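Local structure of putative metalloprotease II (Bacteroides fragilis, 4ON1) at residues A[327-338]-A[351-362]. The protein is a putative zinc-dependent metalloprotease, related to fragilysin, that probably cleaves peptide bonds within proteins. Sequence-based numbering, arbitrary orientation.
Sequences SHPYTLAHEIGH and LMYTWYSPQVTP. With ZN (zinc ion), chain C.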
ATOM      1  N   SER A 327       4.172  -9.110   3.972  1.00 22.53           N
ATOM      2  CA  SER A 327       5.245  -9.138   4.961  1.00 28.01           C
ATOM      3  C   SER A 327       5.964  -7.806   5.040  1.00 18.66           C
ATOM      4  O   SER A 327       6.675  -7.541   6.005  1.00 20.84           O
ATOM      5  CB  SER A 327       6.246 -10.246   4.642  1.00 29.32           C
ATOM      6  OG  SER A 327       5.595 -11.499   4.582  1.00 56.58           O
ATOM      7  N   HIS A 328       5.817  -6.991   3.999  1.00 15.36           N
ATOM      8  CA  HIS A 328       6.451  -5.674   3.958  1.00 20.18           C
ATOM      9  C   HIS A 328       5.443  -4.593   3.601  1.00 17.18           C
ATOM     10  O   HIS A 328       5.546  -3.958   2.544  1.00 15.74           O
ATOM     11  CB  HIS A 328       7.602  -5.681   2.954  1.00 17.55           C
ATOM     12  CG  HIS A 328       8.640  -6.714   3.249  1.00 24.55           C
ATOM     13  ND1 HIS A 328       9.640  -6.518   4.179  1.00 30.12           N
ATOM     14  CD2 HIS A 328       8.829  -7.960   2.752  1.00 26.91           C
ATOM     15  CE1 HIS A 328      10.402  -7.593   4.235  1.00 28.51           C
ATOM     16  NE2 HIS A 328       9.933  -8.483   3.378  1.00 28.39           N
ATOM     17  N   PRO A 329       4.464  -4.374   4.491  1.00 18.39           N
ATOM     18  CA  PRO A 329       3.262  -3.602   4.150  1.00 13.06           C
ATOM     19  C   PRO A 329       3.474  -2.107   3.901  1.00 18.53           C
ATOM     20  O   PRO A 329       2.578  -1.488   3.335  1.00 20.97           O
ATOM     21  CB  PRO A 329       2.363  -3.813   5.373  1.00 14.69           C
ATOM     22  CG  PRO A 329       3.334  -4.021   6.516  1.00 24.47           C
ATOM     23  CD  PRO A 329       4.470  -4.814   5.902  1.00 15.27           C
ATOM     24  N   TYR A 330       4.599  -1.528   4.308  1.00 15.77           N
ATOM     25  CA  TYR A 330       4.749  -0.078   4.199  1.00 17.77           C
ATOM     26  C   TYR A 330       5.897   0.313   3.274  1.00 18.79           C
ATOM     27  O   TYR A 330       6.342   1.465   3.274  1.00 17.15           O
ATOM     28  CB  TYR A 330       4.962   0.533   5.589  1.00 17.12           C
ATOM     29  CG  TYR A 330       3.906   0.121   6.585  1.00 17.30           C
ATOM     30  CD1 TYR A 330       2.571   0.027   6.208  1.00 16.02           C
ATOM     31  CD2 TYR A 330       4.247  -0.209   7.889  1.00 20.31           C
ATOM     32  CE1 TYR A 330       1.599  -0.363   7.110  1.00 15.86           C
ATOM     33  CE2 TYR A 330       3.285  -0.602   8.802  1.00 24.48           C
ATOM     34  CZ  TYR A 330       1.964  -0.672   8.405  1.00 17.45           C
ATOM     35  OH  TYR A 330       1.001  -1.056   9.301  1.00 26.63           O
ATOM     36  N   THR A 331       6.380  -0.654   2.496  1.00 10.99           N
ATOM     37  CA  THR A 331       7.582  -0.451   1.692  1.00 17.88           C
ATOM     38  C   THR A 331       7.353   0.565   0.588  1.00 14.58           C
ATOM     39  O   THR A 331       8.224   1.391   0.301  1.00 13.41           O
ATOM     40  CB  THR A 331       8.073  -1.770   1.078  1.00 18.47           C
ATOM     41  OG1 THR A 331       8.438  -2.656   2.132  1.00 22.46           O
ATOM     42  CG2 THR A 331       9.288  -1.541   0.182  1.00 12.68           C
ATOM     43  N   LEU A 332       6.176   0.521  -0.026  1.00  9.49           N
ATOM     44  CA  LEU A 332       5.852   1.503  -1.047  1.00 10.79           C
ATOM     45  C   LEU A 332       5.839   2.909  -0.438  1.00 16.39           C
ATOM     46  O   LEU A 332       6.425   3.847  -0.987  1.00 13.54           O
ATOM     47  CB  LEU A 332       4.501   1.186  -1.702  1.00  8.04           C
ATOM     48  CG  LEU A 332       4.083   2.183  -2.785  1.00 17.44           C
ATOM     49  CD1 LEU A 332       5.120   2.232  -3.915  1.00 13.03           C
ATOM     50  CD2 LEU A 332       2.689   1.868  -3.339  1.00 10.60           C
ATOM     51  N   ALA A 333       5.191   3.050   0.714  1.00 13.32           N
ATOM     52  CA  ALA A 333       5.115   4.349   1.373  1.00 13.38           C
ATOM     53  C   ALA A 333       6.501   4.850   1.765  1.00 15.64           C
ATOM     54  O   ALA A 333       6.785   6.048   1.687  1.00 14.16           O
ATOM     55  CB  ALA A 333       4.209   4.270   2.601  1.00 11.74           C
ATOM     56  N   HIS A 334       7.352   3.926   2.203  1.00  9.80           N
ATOM     57  CA  HIS A 334       8.725   4.249   2.593  1.00 15.64           C
ATOM     58  C   HIS A 334       9.532   4.777   1.396  1.00 15.83           C
ATOM     59  O   HIS A 334      10.161   5.835   1.475  1.00 15.04           O
ATOM     60  CB  HIS A 334       9.396   3.009   3.206  1.00 15.15           C
ATOM     61  CG  HIS A 334      10.804   3.233   3.663  1.00 15.37           C
ATOM     62  ND1 HIS A 334      11.136   3.408   4.989  1.00 16.31           N
ATOM     63  CD2 HIS A 334      11.971   3.286   2.972  1.00 13.81           C
ATOM     64  CE1 HIS A 334      12.441   3.571   5.097  1.00 21.64           C
ATOM     65  NE2 HIS A 334      12.975   3.500   3.889  1.00 13.68           N
ATOM     66  N   GLU A 335       9.498   4.052   0.284  1.00 13.82           N
ATOM     67  CA  GLU A 335      10.201   4.483  -0.925  1.00 17.00           C
ATOM     68  C   GLU A 335       9.696   5.842  -1.399  1.00 15.83           C
ATOM     69  O   GLU A 335      10.481   6.722  -1.750  1.00 14.83           O
ATOM     70  CB  GLU A 335      10.046   3.444  -2.040  1.00 15.05           C
ATOM     71  N   ILE A 336       8.379   6.012  -1.417  1.00 10.24           N
ATOM     72  CA  ILE A 336       7.803   7.281  -1.841  1.00  8.47           C
ATOM     73  C   ILE A 336       8.211   8.382  -0.857  1.00 16.02           C
ATOM     74  O   ILE A 336       8.435   9.534  -1.251  1.00 12.48           O
ATOM     75  CB  ILE A 336       6.262   7.183  -1.977  1.00 13.56           C
ATOM     76  CG1 ILE A 336       5.904   6.504  -3.305  1.00 14.15           C
ATOM     77  CG2 ILE A 336       5.597   8.554  -1.904  1.00 10.56           C
ATOM     78  CD1 ILE A 336       4.426   6.121  -3.443  1.00 12.28           C
ATOM     79  N   GLY A 337       8.353   8.013   0.412  1.00 17.72           N
ATOM     80  CA  GLY A 337       8.911   8.915   1.407  1.00 11.28           C
ATOM     81  C   GLY A 337      10.257   9.469   0.969  1.00 18.98           C
ATOM     82  O   GLY A 337      10.488  10.688   1.009  1.00 15.56           O
ATOM     83  N   HIS A 338      11.149   8.576   0.548  1.00 11.61           N
ATOM     84  CA  HIS A 338      12.450   8.991   0.035  1.00 14.24           C
ATOM     85  C   HIS A 338      12.300   9.922  -1.184  1.00 11.98           C
ATOM     86  O   HIS A 338      12.945  10.972  -1.256  1.00 16.21           O
ATOM     87  CB  HIS A 338      13.298   7.773  -0.344  1.00 11.82           C
ATOM     88  CG  HIS A 338      13.890   7.048   0.822  1.00 13.99           C
ATOM     89  ND1 HIS A 338      14.518   7.698   1.874  1.00 14.42           N
ATOM     90  CD2 HIS A 338      13.991   5.726   1.098  1.00 14.32           C
ATOM     91  CE1 HIS A 338      14.963   6.811   2.737  1.00 23.62           C
ATOM     92  NE2 HIS A 338      14.657   5.598   2.295  1.00 14.04           N
ATOM     93  N   LEU A 351       7.827   5.575   9.889  1.00 17.14           N
ATOM     94  CA  LEU A 351       7.862   4.956   8.575  1.00 14.74           C
ATOM     95  C   LEU A 351       9.279   4.906   8.002  1.00 24.41           C
ATOM     96  O   LEU A 351       9.655   3.949   7.319  1.00 17.21           O
ATOM     97  CB  LEU A 351       6.949   5.722   7.621  1.00 13.11           C
ATOM     98  CG  LEU A 351       7.039   5.260   6.170  1.00 17.95           C
ATOM     99  CD1 LEU A 351       6.629   3.786   6.081  1.00 13.13           C
ATOM    100  CD2 LEU A 351       6.156   6.122   5.290  1.00 13.35           C
ATOM    101  N   MET A 352      10.058   5.947   8.277  1.00 15.24           N
ATOM    102  CA  MET A 352      11.395   6.080   7.707  1.00 18.70           C
ATOM    103  C   MET A 352      12.489   5.544   8.641  1.00 19.78           C
ATOM    104  O   MET A 352      13.649   5.956   8.548  1.00 23.52           O
ATOM    105  CB  MET A 352      11.673   7.547   7.347  1.00 20.72           C
ATOM    106  CG  MET A 352      10.634   8.170   6.416  1.00 13.67           C
ATOM    107  SD  MET A 352      10.380   7.157   4.943  1.00 17.62           S
ATOM    108  CE  MET A 352      11.982   7.353   4.155  1.00 17.59           C
ATOM    109  N   TYR A 353      12.120   4.647   9.549  1.00 17.59           N
ATOM    110  CA  TYR A 353      13.102   4.000  10.416  1.00 21.53           C
ATOM    111  C   TYR A 353      14.216   3.340   9.597  1.00 34.73           C
ATOM    112  O   TYR A 353      13.959   2.652   8.601  1.00 28.81           O
ATOM    113  CB  TYR A 353      12.428   2.967  11.315  1.00 21.83           C
ATOM    114  CG  TYR A 353      13.320   2.457  12.427  1.00 37.43           C
ATOM    115  CD1 TYR A 353      13.336   1.116  12.771  1.00 36.50           C
ATOM    116  CD2 TYR A 353      14.143   3.324  13.132  1.00 28.94           C
ATOM    117  CE1 TYR A 353      14.145   0.647  13.796  1.00 39.69           C
ATOM    118  CE2 TYR A 353      14.957   2.870  14.154  1.00 36.22           C
ATOM    119  CZ  TYR A 353      14.955   1.530  14.479  1.00 37.52           C
ATOM    120  OH  TYR A 353      15.762   1.076  15.493  1.00 51.48           O
ATOM    121  N   THR A 354      15.448   3.573  10.036  1.00 35.62           N
ATOM    122  CA  THR A 354      16.656   3.175   9.321  1.00 40.39           C
ATOM    123  C   THR A 354      16.831   1.664   9.204  1.00 48.24           C
ATOM    124  O   THR A 354      17.517   1.173   8.305  1.00 47.36           O
ATOM    125  CB  THR A 354      17.895   3.764  10.017  1.00 38.99           C
ATOM    126  OG1 THR A 354      17.645   5.133  10.357  1.00 38.07           O
ATOM    127  CG2 THR A 354      19.126   3.676   9.123  1.00 51.07           C
ATOM    128  N   TRP A 355      16.205   0.930  10.115  1.00 41.71           N
ATOM    129  CA  TRP A 355      16.361  -0.516  10.167  1.00 41.93           C
ATOM    130  C   TRP A 355      15.004  -1.197  10.053  1.00 42.84           C
ATOM    131  O   TRP A 355      13.974  -0.598  10.350  1.00 49.11           O
ATOM    132  CB  TRP A 355      17.073  -0.938  11.460  1.00 42.58           C
ATOM    133  CG  TRP A 355      18.468  -0.377  11.609  1.00 46.42           C
ATOM    134  CD1 TRP A 355      19.621  -0.914  11.116  1.00 55.93           C
ATOM    135  CD2 TRP A 355      18.852   0.821  12.306  1.00 47.00           C
ATOM    136  NE1 TRP A 355      20.696  -0.127  11.455  1.00 56.38           N
ATOM    137  CE2 TRP A 355      20.252   0.944  12.185  1.00 48.31           C
ATOM    138  CE3 TRP A 355      18.147   1.803  13.013  1.00 62.66           C
ATOM    139  CZ2 TRP A 355      20.963   2.009  12.749  1.00 49.57           C
ATOM    140  CZ3 TRP A 355      18.855   2.860  13.572  1.00 62.78           C
ATOM    141  CH2 TRP A 355      20.248   2.952  13.435  1.00 54.02           C
ATOM    142  N   TYR A 356      15.005  -2.444   9.603  1.00 46.32           N
ATOM    143  CA  TYR A 356      13.772  -3.208   9.446  1.00 45.83           C
ATOM    144  C   TYR A 356      13.243  -3.675  10.805  1.00 54.15           C
ATOM    145  O   TYR A 356      13.895  -4.453  11.499  1.00 53.94           O
ATOM    146  CB  TYR A 356      14.012  -4.404   8.521  1.00 54.07           C
ATOM    147  CG  TYR A 356      12.805  -5.285   8.271  1.00 63.47           C
ATOM    148  CD1 TYR A 356      11.534  -4.738   8.112  1.00 52.22           C
ATOM    149  CD2 TYR A 356      12.943  -6.668   8.161  1.00 59.77           C
ATOM    150  CE1 TYR A 356      10.429  -5.546   7.867  1.00 46.44           C
ATOM    151  CE2 TYR A 356      11.847  -7.483   7.916  1.00 51.38           C
ATOM    152  CZ  TYR A 356      10.593  -6.916   7.771  1.00 58.90           C
ATOM    153  OH  TYR A 356       9.496  -7.717   7.529  1.00 51.36           O
ATOM    154  N   SER A 357      12.073  -3.177  11.195  1.00 45.82           N
ATOM    155  CA  SER A 357      11.496  -3.498  12.497  1.00 40.70           C
ATOM    156  C   SER A 357       9.983  -3.630  12.366  1.00 46.35           C
ATOM    157  O   SER A 357       9.380  -2.997  11.502  1.00 52.45           O
ATOM    158  CB  SER A 357      11.869  -2.429  13.533  1.00 36.60           C
ATOM    159  OG  SER A 357      10.862  -2.295  14.522  1.00 35.40           O
ATOM    160  N   PRO A 358       9.366  -4.475  13.209  1.00 49.64           N
ATOM    161  CA  PRO A 358       7.911  -4.685  13.197  1.00 42.00           C
ATOM    162  C   PRO A 358       7.126  -3.598  13.919  1.00 43.29           C
ATOM    163  O   PRO A 358       5.891  -3.630  13.935  1.00 42.84           O
ATOM    164  CB  PRO A 358       7.742  -6.024  13.936  1.00 47.37           C
ATOM    165  CG  PRO A 358       9.134  -6.591  14.090  1.00 46.22           C
ATOM    166  CD  PRO A 358      10.037  -5.402  14.133  1.00 51.80           C
ATOM    167  N   GLN A 359       7.839  -2.635  14.488  1.00 35.19           N
ATOM    168  CA  GLN A 359       7.207  -1.555  15.232  1.00 35.45           C
ATOM    169  C   GLN A 359       6.863  -0.383  14.309  1.00 31.67           C
ATOM    170  O   GLN A 359       6.159   0.548  14.705  1.00 36.65           O
ATOM    171  CB  GLN A 359       8.126  -1.089  16.357  1.00 34.64           C
ATOM    172  CG  GLN A 359       8.558  -2.203  17.302  1.00 55.34           C
ATOM    173  CD  GLN A 359       7.396  -2.835  18.042  1.00 73.20           C
ATOM    174  OE1 GLN A 359       6.382  -2.184  18.304  1.00 78.54           O
ATOM    175  NE2 GLN A 359       7.536  -4.114  18.379  1.00 77.07           N
ATOM    176  N   VAL A 360       7.374  -0.433  13.085  1.00 32.11           N
ATOM    177  CA  VAL A 360       7.192   0.657  12.136  1.00 28.86           C
ATOM    178  C   VAL A 360       5.711   0.891  11.841  1.00 34.19           C
ATOM    179  O   VAL A 360       4.951  -0.058  11.658  1.00 30.27           O
ATOM    180  CB  VAL A 360       7.948   0.360  10.823  1.00 27.32           C
ATOM    181  CG1 VAL A 360       7.549   1.333   9.714  1.00 19.57           C
ATOM    182  CG2 VAL A 360       9.444   0.417  11.063  1.00 30.63           C
ATOM    183  N   THR A 361       5.312   2.162  11.827  1.00 31.45           N
ATOM    184  CA  THR A 361       3.953   2.560  11.466  1.00 21.04           C
ATOM    185  C   THR A 361       4.032   3.366  10.179  1.00 20.94           C
ATOM    186  O   THR A 361       5.087   3.927   9.871  1.00 21.30           O
ATOM    187  CB  THR A 361       3.280   3.408  12.568  1.00 25.14           C
ATOM    188  OG1 THR A 361       3.911   4.694  12.633  1.00 26.83           O
ATOM    189  CG2 THR A 361       3.375   2.715  13.923  1.00 27.78           C
ATOM    190  N   PRO A 362       2.928   3.434   9.416  1.00 14.82           N
ATOM    191  CA  PRO A 362       2.995   4.172   8.148  1.00 17.42           C
ATOM    192  C   PRO A 362       2.827   5.676   8.333  1.00 19.74           C
ATOM    193  O   PRO A 362       2.045   6.307   7.618  1.00 21.63           O
ATOM    194  CB  PRO A 362       1.832   3.584   7.345  1.00 16.62           C
ATOM    195  CG  PRO A 362       0.830   3.207   8.391  1.00 20.78           C
ATOM    196  CD  PRO A 362       1.639   2.736   9.582  1.00 20.00           C
TER
HETATM  197 ZN    ZN C 400      14.841   3.818   3.199  1.00 19.88          ZN
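Met352 lies beneath both zinc-binding histidines of helix 331-340. Its side chain, bent at chi2 (-52°) and again at chi3 (-67°), curls so that CE sits over one face of each imidazole, 3.5 Å from the centroid of the His338 ring and 4.0 Å from that of His334. SD adds a Met-aromatic contact to the His334 face. Such a methionine under the metal site, following a zinc-binding HExxH helix in a matrixin-related chain, is consistent with the Met-turn of metzincin proteases.

One hydrogen bond crosses the contact: His334 ND1 donates to Leu351 O at 2.8 Å, 159° at the hydrogen. The acceptor lies near the imidazole plane, and NE2 of the same ring binds zinc at 2.0 Å, as does His338 NE2; Asp176 and His344 complete the site. The ND1 proton of His338 goes instead to Ala342 O.

Apolar packing continues toward the helix start. Leu351 spreads its two methyls along the first turn, CD1 3.7 Å from Tyr330 CB and CD2 3.8 Å from Ala333 CB. Tyr330, the N-cap residue, has its ring sandwiched between prolines: Pro362 CD makes a CH-pi contact over one face and Pro329 CG covers the opposite one, while Val360 O approaches the ring edge. Farther along, the rings of Tyr356 and His328 meet obliquely, and Tyr356 OH is hydrogen-bonded to Asn167.

With ND1 engaged by a carbonyl and one face covered by Met352, His334 is restrained in ring rotation, and the carbonyl would probably make its NE2 a stronger donor to zinc.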